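Local atomic coordinates of indole-3-pyruvate decarboxylase (Azospirillum brasilense, PDB entry 2NXW), a protein that catalyses the thiamine diphosphate- and magnesium-dependent decarboxylation of indole-3-pyruvate to indole-3-acetaldehyde and carbon dioxide, a step of auxin biosynthesis. Residues A222-M228 / S290-L296; I443-D449 / I470-N476; G507-V513 / R532-A538. One frame throughout, in Å; residues are numbered along the deposited sequence.

Interaction 1: A222-M228 / S290-L296; sequences ATSPVLM and SDGLFLL
Met-228 and Leu-295, Leu-227 and Phe-294 are neighbours across two parallel strands in the central domain of this thiamine diphosphate enzyme, and the pair illustrates how a parallel sheet can be dense at one end and polar at the other. Strands 225-228 and 292-296 run at 10° to each other and lie inside the mixed sheet of the domain, flanked by strands 253-255 and 317-321. The tight part is the paired strands from Val-226 and Gly-292 onward. There the ladder runs from Val-226 N to Gly-292 O, from Phe-294 N to Val-226 O, from Met-228 N to Phe-294 O and from Leu-296 N to Met-228 O. On one face the thioether of Met-228 turns past two leucines: its SD lies 3.4 Å from Leu-295 CD2, while its CG is 3.6 Å from Leu-293 CD1. Leu-286 and Val-287 of helix 281-288 cover this side. On the other face Leu-227 and Phe-294 lie side by side, both with CG anti to the backbone N (chi1 171° and -170°), which brings Leu-227 CD1 to 3.6 Å from Phe-294 CD2; Leu-340 and Leu-344 of helix 337-346 pack against the side chain of Phe-294.

The looser, more exposed part precedes the strands. Here Ala-222, Thr-223 and Ser-224 follow the end of a helix, and polar side chains replace apolar contact. Ser-290 OG both donates to Ser-224 O, 2.8 Å away, and accepts from Gly-292 N in an ST turn, so one hydroxyl ties two backbones. Asp-291 grips the turn with both carboxylate oxygens: OD1 takes Ser-224 N at 2.7 Å, and OD2 receives Thr-223 N on its syn lone pair at 2.8 Å.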
loop_
_atom_site.group_PDB
_atom_site.type_symbol
_atom_site.label_atom_id
_atom_site.label_comp_id
_atom_site.label_asym_id
_atom_site.label_seq_id
_atom_site.Cartn_x
_atom_site.Cartn_y
_atom_site.Cartn_z
ATOM N N ALA A 222 -25.024 26.446 -20.301
ATOM C CA ALA A 222 -25.623 25.113 -20.329
ATOM C C ALA A 222 -27.046 25.147 -20.882
ATOM O O ALA A 222 -27.798 26.084 -20.623
ATOM C CB ALA A 222 -25.627 24.513 -18.915
ATOM N N THR A 223 -27.410 24.120 -21.646
ATOM C CA THR A 223 -28.752 24.028 -22.206
ATOM C C THR A 223 -29.727 23.532 -21.138
ATOM O O THR A 223 -30.895 23.915 -21.126
ATOM C CB THR A 223 -28.789 23.058 -23.405
ATOM O OG1 THR A 223 -28.026 23.607 -24.488
ATOM C CG2 THR A 223 -30.220 22.828 -23.868
ATOM N N SER A 224 -29.237 22.673 -20.246
ATOM C CA SER A 224 -30.065 22.121 -19.178
ATOM C C SER A 224 -29.318 22.095 -17.845
ATOM O O SER A 224 -28.986 21.032 -17.313
ATOM C CB SER A 224 -30.518 20.704 -19.540
ATOM O OG SER A 224 -31.482 20.228 -18.609
ATOM N N PRO A 225 -29.031 23.278 -17.292
ATOM C CA PRO A 225 -28.324 23.356 -16.016
ATOM C C PRO A 225 -29.205 22.882 -14.868
ATOM O O PRO A 225 -30.432 22.974 -14.930
ATOM C CB PRO A 225 -27.982 24.838 -15.905
ATOM C CG PRO A 225 -29.152 25.494 -16.586
ATOM C CD PRO A 225 -29.343 24.623 -17.811
ATOM N N VAL A 226 -28.565 22.364 -13.828
ATOM C CA VAL A 226 -29.274 21.889 -12.654
ATOM C C VAL A 226 -28.479 22.236 -11.406
ATOM O O VAL A 226 -27.267 22.017 -11.362
ATOM C CB VAL A 226 -29.455 20.352 -12.682
ATOM C CG1 VAL A 226 -30.036 19.873 -11.349
ATOM C CG2 VAL A 226 -30.342 19.949 -13.844
ATOM N N LEU A 227 -29.157 22.787 -10.402
ATOM C CA LEU A 227 -28.501 23.099 -9.134
ATOM C C LEU A 227 -28.907 22.008 -8.142
ATOM O O LEU A 227 -30.095 21.815 -7.886
ATOM C CB LEU A 227 -28.940 24.465 -8.580
ATOM C CG LEU A 227 -28.457 24.734 -7.146
ATOM C CD1 LEU A 227 -26.941 24.894 -7.158
ATOM C CD2 LEU A 227 -29.098 25.987 -6.579
ATOM N N MET A 228 -27.922 21.279 -7.618
ATOM C CA MET A 228 -28.182 20.235 -6.623
ATOM C C MET A 228 -27.760 20.740 -5.245
ATOM O O MET A 228 -26.621 21.173 -5.051
ATOM C CB MET A 228 -27.410 18.956 -6.955
ATOM C CG MET A 228 -27.842 18.298 -8.245
ATOM S SD MET A 228 -27.491 16.518 -8.236
ATOM C CE MET A 228 -28.891 15.932 -7.297
ATOM N N SER A 290 -28.065 16.432 -17.452
ATOM C CA SER A 290 -27.645 17.826 -17.327
ATOM C C SER A 290 -26.256 18.104 -17.906
ATOM O O SER A 290 -25.323 17.327 -17.706
ATOM C CB SER A 290 -27.667 18.255 -15.858
ATOM O OG SER A 290 -27.205 19.591 -15.726
ATOM N N ASP A 291 -26.131 19.222 -18.622
ATOM C CA ASP A 291 -24.854 19.620 -19.202
ATOM C C ASP A 291 -24.259 20.787 -18.404
ATOM O O ASP A 291 -23.371 21.502 -18.871
ATOM C CB ASP A 291 -25.034 19.988 -20.686
ATOM C CG ASP A 291 -25.968 21.170 -20.899
ATOM O OD1 ASP A 291 -26.867 21.400 -20.061
ATOM O OD2 ASP A 291 -25.810 21.863 -21.930
ATOM N N GLY A 292 -24.769 20.958 -17.185
ATOM C CA GLY A 292 -24.315 22.005 -16.283
ATOM C C GLY A 292 -24.845 21.643 -14.907
ATOM O O GLY A 292 -25.740 22.305 -14.372
ATOM N N LEU A 293 -24.296 20.567 -14.348
ATOM C CA LEU A 293 -24.716 20.054 -13.041
ATOM C C LEU A 293 -23.881 20.643 -11.907
ATOM O O LEU A 293 -22.721 20.288 -11.717
ATOM C CB LEU A 293 -24.597 18.530 -13.037
ATOM C CG LEU A 293 -25.124 17.769 -11.817
ATOM C CD1 LEU A 293 -26.627 17.987 -11.645
ATOM C CD2 LEU A 293 -24.815 16.289 -12.001
ATOM N N PHE A 294 -24.483 21.548 -11.147
ATOM C CA PHE A 294 -23.790 22.202 -10.042
ATOM C C PHE A 294 -24.071 21.442 -8.744
ATOM O O PHE A 294 -25.151 21.577 -8.166
ATOM C CB PHE A 294 -24.289 23.651 -9.953
ATOM C CG PHE A 294 -23.515 24.537 -9.008
ATOM C CD1 PHE A 294 -22.401 24.074 -8.307
ATOM C CD2 PHE A 294 -23.908 25.863 -8.836
ATOM C CE1 PHE A 294 -21.693 24.926 -7.447
ATOM C CE2 PHE A 294 -23.209 26.718 -7.982
ATOM C CZ PHE A 294 -22.102 26.251 -7.288
ATOM N N LEU A 295 -23.099 20.643 -8.308
ATOM C CA LEU A 295 -23.230 19.860 -7.078
ATOM C C LEU A 295 -22.727 20.728 -5.936
ATOM O O LEU A 295 -21.518 20.800 -5.669
ATOM C CB LEU A 295 -22.397 18.579 -7.164
ATOM C CG LEU A 295 -22.733 17.625 -8.306
ATOM C CD1 LEU A 295 -21.769 16.447 -8.287
ATOM C CD2 LEU A 295 -24.174 17.149 -8.169
ATOM N N LEU A 296 -23.656 21.386 -5.257
ATOM C CA LEU A 296 -23.296 22.265 -4.159
ATOM C C LEU A 296 -23.181 21.492 -2.846
ATOM O O LEU A 296 -24.179 21.305 -2.137
ATOM C CB LEU A 296 -24.337 23.395 -4.049
ATOM C CG LEU A 296 -24.002 24.593 -3.153
ATOM C CD1 LEU A 296 -22.830 25.370 -3.731
ATOM C CD2 LEU A 296 -25.228 25.492 -3.040
#

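Interaction 2: I443-D449 / I470-N476. With MG (magnesium ion), chain C; TPP (thiamine diphosphate), chain E.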
loop_
_atom_site.group_PDB
_atom_site.type_symbol
_atom_site.label_atom_id
_atom_site.label_comp_id
_atom_site.label_asym_id
_atom_site.label_seq_id
_atom_site.Cartn_x
_atom_site.Cartn_y
_atom_site.Cartn_z
ATOM N N ILE A 443 -38.964 10.861 18.482
ATOM C CA ILE A 443 -38.354 10.375 17.254
ATOM C C ILE A 443 -39.016 9.062 16.854
ATOM O O ILE A 443 -39.353 8.241 17.709
ATOM C CB ILE A 443 -36.829 10.160 17.458
ATOM C CG1 ILE A 443 -36.180 11.447 17.993
ATOM C CG2 ILE A 443 -36.174 9.756 16.139
ATOM C CD1 ILE A 443 -36.314 12.669 17.090
ATOM N N LEU A 444 -39.260 8.917 15.555
ATOM C CA LEU A 444 -39.833 7.686 15.015
ATOM C C LEU A 444 -38.690 6.931 14.352
ATOM O O LEU A 444 -38.028 7.449 13.455
ATOM C CB LEU A 444 -40.907 7.996 13.970
ATOM C CG LEU A 444 -41.417 6.799 13.153
ATOM C CD1 LEU A 444 -42.051 5.766 14.078
ATOM C CD2 LEU A 444 -42.424 7.294 12.117
ATOM N N THR A 445 -38.450 5.714 14.813
ATOM C CA THR A 445 -37.392 4.896 14.240
ATOM C C THR A 445 -37.985 3.752 13.430
ATOM O O THR A 445 -38.934 3.115 13.873
ATOM C CB THR A 445 -36.532 4.283 15.349
ATOM O OG1 THR A 445 -35.935 5.337 16.111
ATOM C CG2 THR A 445 -35.436 3.399 14.769
ATOM N N VAL A 446 -37.445 3.524 12.233
ATOM C CA VAL A 446 -37.866 2.379 11.417
ATOM C C VAL A 446 -36.618 1.493 11.273
ATOM O O VAL A 446 -35.513 1.977 11.012
ATOM C CB VAL A 446 -38.445 2.788 10.035
ATOM C CG1 VAL A 446 -39.762 3.551 10.237
ATOM C CG2 VAL A 446 -37.452 3.623 9.259
ATOM N N VAL A 447 -36.802 0.191 11.454
ATOM C CA VAL A 447 -35.677 -0.736 11.466
ATOM C C VAL A 447 -36.160 -2.148 11.136
ATOM O O VAL A 447 -37.266 -2.537 11.511
ATOM C CB VAL A 447 -35.028 -0.702 12.898
ATOM C CG1 VAL A 447 -36.084 -1.044 13.962
ATOM C CG2 VAL A 447 -33.843 -1.656 12.996
ATOM N N GLY A 448 -35.322 -2.905 10.437
ATOM C CA GLY A 448 -35.679 -4.274 10.084
ATOM C C GLY A 448 -35.300 -5.273 11.167
ATOM O O GLY A 448 -34.631 -4.931 12.144
ATOM N N ASP A 449 -35.720 -6.525 11.012
ATOM C CA ASP A 449 -35.406 -7.536 12.004
ATOM C C ASP A 449 -33.912 -7.858 12.096
ATOM O O ASP A 449 -33.373 -8.045 13.187
ATOM C CB ASP A 449 -36.245 -8.823 11.771
ATOM C CG ASP A 449 -36.135 -9.388 10.351
ATOM O OD1 ASP A 449 -36.324 -8.645 9.358
ATOM O OD2 ASP A 449 -35.897 -10.609 10.261
ATOM N N ILE A 470 -40.663 5.975 19.356
ATOM C CA ILE A 470 -41.593 5.007 18.762
ATOM C C ILE A 470 -40.722 4.273 17.754
ATOM O O ILE A 470 -40.019 4.900 16.952
ATOM C CB ILE A 470 -42.749 5.688 18.007
ATOM C CG1 ILE A 470 -43.612 6.478 19.001
ATOM C CG2 ILE A 470 -43.620 4.627 17.305
ATOM C CD1 ILE A 470 -44.697 7.343 18.340
ATOM N N VAL A 471 -40.776 2.950 17.802
ATOM C CA VAL A 471 -39.973 2.135 16.904
ATOM C C VAL A 471 -40.845 1.166 16.132
ATOM O O VAL A 471 -41.558 0.364 16.735
ATOM C CB VAL A 471 -38.937 1.321 17.699
ATOM C CG1 VAL A 471 -38.031 0.523 16.753
ATOM C CG2 VAL A 471 -38.086 2.264 18.547
ATOM N N ILE A 472 -40.806 1.254 14.805
ATOM C CA ILE A 472 -41.564 0.316 13.970
ATOM C C ILE A 472 -40.535 -0.671 13.419
ATOM O O ILE A 472 -39.661 -0.293 12.635
ATOM C CB ILE A 472 -42.294 1.014 12.807
ATOM C CG1 ILE A 472 -43.268 2.072 13.356
ATOM C CG2 ILE A 472 -43.073 -0.032 12.005
ATOM C CD1 ILE A 472 -43.978 2.880 12.278
ATOM N N LEU A 473 -40.639 -1.922 13.861
ATOM C CA LEU A 473 -39.721 -2.980 13.464
ATOM C C LEU A 473 -40.362 -3.803 12.357
ATOM O O LEU A 473 -41.405 -4.422 12.565
ATOM C CB LEU A 473 -39.411 -3.845 14.688
ATOM C CG LEU A 473 -38.226 -4.819 14.682
ATOM C CD1 LEU A 473 -38.079 -5.424 16.086
ATOM C CD2 LEU A 473 -38.430 -5.921 13.624
ATOM N N PHE A 474 -39.729 -3.791 11.187
ATOM C CA PHE A 474 -40.205 -4.513 10.006
ATOM C C PHE A 474 -39.713 -5.954 10.154
ATOM O O PHE A 474 -38.550 -6.254 9.864
ATOM C CB PHE A 474 -39.600 -3.889 8.730
ATOM C CG PHE A 474 -40.158 -2.531 8.354
ATOM C CD1 PHE A 474 -40.441 -2.242 7.022
ATOM C CD2 PHE A 474 -40.331 -1.520 9.309
ATOM C CE1 PHE A 474 -40.885 -0.980 6.635
ATOM C CE2 PHE A 474 -40.777 -0.247 8.932
ATOM C CZ PHE A 474 -41.053 0.023 7.592
ATOM N N ASN A 475 -40.591 -6.855 10.585
ATOM C CA ASN A 475 -40.155 -8.227 10.794
ATOM C C ASN A 475 -40.582 -9.186 9.701
ATOM O O ASN A 475 -41.701 -9.725 9.729
ATOM C CB ASN A 475 -40.642 -8.755 12.153
ATOM C CG ASN A 475 -39.939 -10.040 12.555
ATOM O OD1 ASN A 475 -39.240 -10.654 11.742
ATOM N ND2 ASN A 475 -40.122 -10.462 13.793
ATOM N N ASN A 476 -39.689 -9.399 8.735
ATOM C CA ASN A 476 -39.970 -10.338 7.655
ATOM C C ASN A 476 -39.144 -11.620 7.819
ATOM O O ASN A 476 -39.097 -12.443 6.907
ATOM C CB ASN A 476 -39.741 -9.704 6.258
ATOM C CG ASN A 476 -38.393 -8.983 6.118
ATOM O OD1 ASN A 476 -37.455 -9.227 6.872
ATOM N ND2 ASN A 476 -38.299 -8.110 5.118
HETATM MG MG MG C . -35.721 -8.229 7.440
HETATM N "N1'" TPP E . -23.515 -5.839 7.994
HETATM C "C2'" TPP E . -23.583 -4.521 8.238
HETATM C CM2 TPP E . -23.021 -3.971 9.540
HETATM N "N3'" TPP E . -24.131 -3.688 7.348
HETATM C "C4'" TPP E . -24.643 -4.128 6.164
HETATM N "N4'" TPP E . -25.127 -3.224 5.268
HETATM C "C5'" TPP E . -24.652 -5.533 5.887
HETATM C "C6'" TPP E . -24.041 -6.373 6.840
HETATM C "C7'" TPP E . -25.252 -6.132 4.594
HETATM N N3 TPP E . -26.775 -5.980 4.485
HETATM C C2 TPP E . -27.261 -4.992 3.728
HETATM S S1 TPP E . -29.001 -5.188 3.831
HETATM C C5 TPP E . -29.009 -6.606 4.874
HETATM C C4 TPP E . -27.655 -6.858 5.083
HETATM C CM4 TPP E . -27.190 -8.054 5.959
HETATM C C6 TPP E . -30.216 -7.300 5.363
HETATM C C7 TPP E . -30.980 -6.381 6.334
HETATM O O7 TPP E . -31.969 -7.197 6.907
HETATM P PA TPP E . -33.060 -6.361 7.693
HETATM O O1A TPP E . -32.469 -5.473 8.783
HETATM O O2A TPP E . -33.992 -7.418 8.283
HETATM O O3A TPP E . -33.908 -5.432 6.717
HETATM P PB TPP E . -34.576 -6.035 5.328
HETATM O O1B TPP E . -35.231 -7.390 5.605
HETATM O O2B TPP E . -35.608 -4.947 4.914
HETATM O O3B TPP E . -33.517 -6.145 4.240
HETATM O O HOH W 1 -36.918 -6.490 7.722
#
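This is a parallel strand pairing that ends in a metal site: strands 443-448 and 470-475 are inner neighbours in the parallel sheet of the C-terminal thiamine diphosphate-binding domain, and Asp-449 and Asn-476, just past their ends, meet at a magnesium ion. Five backbone bonds, alternating in direction, hold the strands from Ile-443 O to Phe-474 N. Above one face Leu-444 reaches over Ile-470, CD1 to CG2 3.8 Å, and also meets Ile-472. Farther along, Phe-474 lies beside Val-446, its CE2 4.0 Å from Val-446 CB, with Ile-379 of helix 376-388 packed against the same phenylalanine side chain. On the opposite face Val-447 crosses Val-471, their CG1 atoms 3.7 Å apart.

At the C-terminal ends the chemistry changes. Asp-449 OD1 binds the magnesium at 2.0 Å and Asn-476 OD1 at 2.1 Å; the two oxygens are 2.8 Å from each other, a closeness the shared cation makes tolerable. In both, CG sits between backbone N and carbonyl carbon (chi1 54° and 49°), bringing each OD1 to the metal. Their side chains cross at about a right angle, with carboxylate and amide planes 80° apart. Asn-476 also donates from ND2 to O1B of the cofactor (3.2 Å), so one amide serves both metal and diphosphate. Diphosphate oxygens O2A and O1B, a water and Ser-478 O complete the shell, and that water donates to Phe-474 O. Gly-448, the N-cap of the following helix, passes close to the diphosphate. Gly-Asp-Gly at 448-450, with the downstream pair Asn-475 and Asn-476, is the classic magnesium-diphosphate motif of thiamine diphosphate enzymes.

Interaction 3: G507-V513 / R532-A538; sequences GGDGVRV and RFQLIEA
Two salt bridges, a glycine-aromatic contact and a regular ladder join segments 507-513 and 532-538, with Asp-509, Arg-512 and Gly-508 meeting Arg-532, Glu-537 and Phe-533 respectively. Strands 509-513 and 534-538 are parallel neighbours linked by helix 516-528, a beta-alpha-beta unit at the edge of the sheet, and backbone bonds run from Asp-509 N to Phe-533 O through to Val-513 N to Glu-537 O.

Among the charged contacts, Arg-512 grips Glu-537 side-on, NE to OE1 at 3.0 Å and NH2 to OE2 at 2.9 Å. The two flat groups are turned 65° apart, so the nitrogens come from above the carboxylate plane. Near the other end Asp-509 splits its oxygens: OD1 takes Arg-532 NE at 2.9 Å, and OD2 takes Gln-534 NE2, also at 2.9 Å. Bent at chi2 (-69°), Gln-534 curls back so that NE2 also reaches Arg-532 O.

Among the apolar contacts, the ring of Phe-533 lies flat against Gly-508 CA, which sits 3.5 Å from the centroid in a CH-pi contact. On the face of Val-511, Val-513 CG2 meets Ile-536 CG2 at 3.9 Å.

Glu-537 is further held by Asn-475 ND2 and the backbone N atoms of Phe-499 and Ala-500, while Arg-512 NH2 also pairs with Asp-496. So many donors would probably keep the buried Glu-537 carboxylate ionised.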
loop_
_atom_site.group_PDB
_atom_site.type_symbol
_atom_site.label_atom_id
_atom_site.label_comp_id
_atom_site.label_asym_id
_atom_site.label_seq_id
_atom_site.Cartn_x
_atom_site.Cartn_y
_atom_site.Cartn_z
ATOM N N GLY A 507 -37.990 -2.365 29.518
ATOM C CA GLY A 507 -38.685 -1.181 29.999
ATOM C C GLY A 507 -39.583 -0.451 29.021
ATOM O O GLY A 507 -39.880 0.723 29.223
ATOM N N GLY A 508 -40.028 -1.126 27.967
ATOM C CA GLY A 508 -40.901 -0.479 27.003
ATOM C C GLY A 508 -42.144 -1.298 26.712
ATOM O O GLY A 508 -42.322 -2.401 27.256
ATOM N N ASP A 509 -43.000 -0.767 25.847
ATOM C CA ASP A 509 -44.247 -1.443 25.476
ATOM C C ASP A 509 -44.154 -1.967 24.059
ATOM O O ASP A 509 -43.978 -1.203 23.113
ATOM C CB ASP A 509 -45.428 -0.483 25.564
ATOM C CG ASP A 509 -45.595 0.102 26.947
ATOM O OD1 ASP A 509 -45.279 -0.600 27.934
ATOM O OD2 ASP A 509 -46.050 1.256 27.039
ATOM N N GLY A 510 -44.301 -3.273 23.918
ATOM C CA GLY A 510 -44.213 -3.860 22.603
ATOM C C GLY A 510 -45.492 -4.553 22.201
ATOM O O GLY A 510 -46.229 -5.064 23.042
ATOM N N VAL A 511 -45.760 -4.534 20.905
ATOM C CA VAL A 511 -46.920 -5.215 20.365
ATOM C C VAL A 511 -46.583 -5.779 18.993
ATOM O O VAL A 511 -45.968 -5.108 18.167
ATOM C CB VAL A 511 -48.161 -4.273 20.275
ATOM C CG1 VAL A 511 -47.898 -3.108 19.370
ATOM C CG2 VAL A 511 -49.382 -5.061 19.800
ATOM N N ARG A 512 -46.960 -7.035 18.768
ATOM C CA ARG A 512 -46.737 -7.674 17.471
ATOM C C ARG A 512 -48.044 -7.549 16.698
ATOM O O ARG A 512 -49.114 -7.900 17.206
ATOM C CB ARG A 512 -46.379 -9.151 17.647
ATOM C CG ARG A 512 -46.381 -9.942 16.333
ATOM C CD ARG A 512 -45.885 -11.373 16.512
ATOM N NE ARG A 512 -44.428 -11.428 16.598
ATOM C CZ ARG A 512 -43.704 -12.510 16.340
ATOM N NH1 ARG A 512 -44.302 -13.649 16.001
ATOM N NH2 ARG A 512 -42.382 -12.438 16.334
ATOM N N VAL A 513 -47.964 -7.033 15.482
ATOM C CA VAL A 513 -49.149 -6.860 14.655
ATOM C C VAL A 513 -48.983 -7.619 13.341
ATOM O O VAL A 513 -47.892 -7.647 12.763
ATOM C CB VAL A 513 -49.447 -5.346 14.374
ATOM C CG1 VAL A 513 -49.783 -4.635 15.688
ATOM C CG2 VAL A 513 -48.256 -4.665 13.708
ATOM N N ARG A 532 -42.622 5.807 27.882
ATOM C CA ARG A 532 -41.954 4.516 27.687
ATOM C C ARG A 532 -41.795 4.338 26.185
ATOM O O ARG A 532 -42.664 4.765 25.428
ATOM C CB ARG A 532 -42.825 3.364 28.211
ATOM C CG ARG A 532 -42.932 3.291 29.733
ATOM C CD ARG A 532 -44.058 2.357 30.164
ATOM N NE ARG A 532 -43.823 0.946 29.838
ATOM C CZ ARG A 532 -43.036 0.127 30.534
ATOM N NH1 ARG A 532 -42.389 0.569 31.609
ATOM N NH2 ARG A 532 -42.901 -1.144 30.165
ATOM N N PHE A 533 -40.693 3.729 25.741
ATOM C CA PHE A 533 -40.562 3.517 24.303
ATOM C C PHE A 533 -41.671 2.571 23.845
ATOM O O PHE A 533 -42.159 1.733 24.610
ATOM C CB PHE A 533 -39.154 2.993 23.928
ATOM C CG PHE A 533 -38.900 1.539 24.244
ATOM C CD1 PHE A 533 -39.414 0.540 23.421
ATOM C CD2 PHE A 533 -38.090 1.171 25.317
ATOM C CE1 PHE A 533 -39.123 -0.804 23.660
ATOM C CE2 PHE A 533 -37.789 -0.175 25.569
ATOM C CZ PHE A 533 -38.314 -1.166 24.728
ATOM N N GLN A 534 -42.083 2.752 22.600
ATOM C CA GLN A 534 -43.155 1.957 22.025
ATOM C C GLN A 534 -42.618 1.200 20.828
ATOM O O GLN A 534 -42.193 1.810 19.850
ATOM C CB GLN A 534 -44.288 2.875 21.579
ATOM C CG GLN A 534 -44.846 3.756 22.696
ATOM C CD GLN A 534 -45.608 2.965 23.730
ATOM O OE1 GLN A 534 -46.523 2.206 23.392
ATOM N NE2 GLN A 534 -45.241 3.132 25.001
ATOM N N LEU A 535 -42.646 -0.122 20.919
ATOM C CA LEU A 535 -42.146 -0.970 19.849
ATOM C C LEU A 535 -43.299 -1.676 19.139
ATOM O O LEU A 535 -44.031 -2.463 19.743
ATOM C CB LEU A 535 -41.174 -2.001 20.427
ATOM C CG LEU A 535 -40.605 -3.035 19.447
ATOM C CD1 LEU A 535 -39.810 -2.330 18.366
ATOM C CD2 LEU A 535 -39.722 -4.024 20.199
ATOM N N ILE A 536 -43.472 -1.362 17.865
ATOM C CA ILE A 536 -44.505 -1.996 17.053
ATOM C C ILE A 536 -43.772 -2.978 16.141
ATOM O O ILE A 536 -43.025 -2.564 15.250
ATOM C CB ILE A 536 -45.270 -0.968 16.184
ATOM C CG1 ILE A 536 -45.962 0.072 17.082
ATOM C CG2 ILE A 536 -46.322 -1.702 15.318
ATOM C CD1 ILE A 536 -46.544 1.251 16.311
ATOM N N GLU A 537 -43.978 -4.268 16.384
ATOM C CA GLU A 537 -43.340 -5.314 15.592
ATOM C C GLU A 537 -44.318 -5.704 14.492
ATOM O O GLU A 537 -45.280 -6.445 14.739
ATOM C CB GLU A 537 -43.014 -6.511 16.487
ATOM C CG GLU A 537 -42.345 -7.643 15.731
ATOM C CD GLU A 537 -42.184 -8.894 16.557
ATOM O OE1 GLU A 537 -42.908 -9.067 17.566
ATOM O OE2 GLU A 537 -41.331 -9.725 16.180
ATOM N N ALA A 538 -44.063 -5.207 13.285
ATOM C CA ALA A 538 -44.940 -5.459 12.145
ATOM C C ALA A 538 -44.474 -6.667 11.366
ATOM O O ALA A 538 -43.399 -6.638 10.770
ATOM C CB ALA A 538 -44.974 -4.239 11.235
HETATM O O HOH W 2 -38.822 3.019 27.933
HETATM O O HOH W 3 -46.463 -0.012 21.547
#

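In the fold
Followed from the N terminus, the three contacts come in series, none nesting in or crossing another. Interaction 1 closes a loop of 61 intervening residues in the central domain and stands apart: its nearest atoms are about 22 Å from interaction 2 and about 32 Å from interaction 3. Interaction 2 then closes a loop of 20 residues, and interaction 3 one of 18, both in the C-terminal cofactor-binding domain. These two share one sheet, in which strands 470-475 and 534-539 are neighbours, joined by Val-471 N to Gln-534 O at 2.7 Å. Together they span the sheet from strand 443-448 to its edge at 509-513.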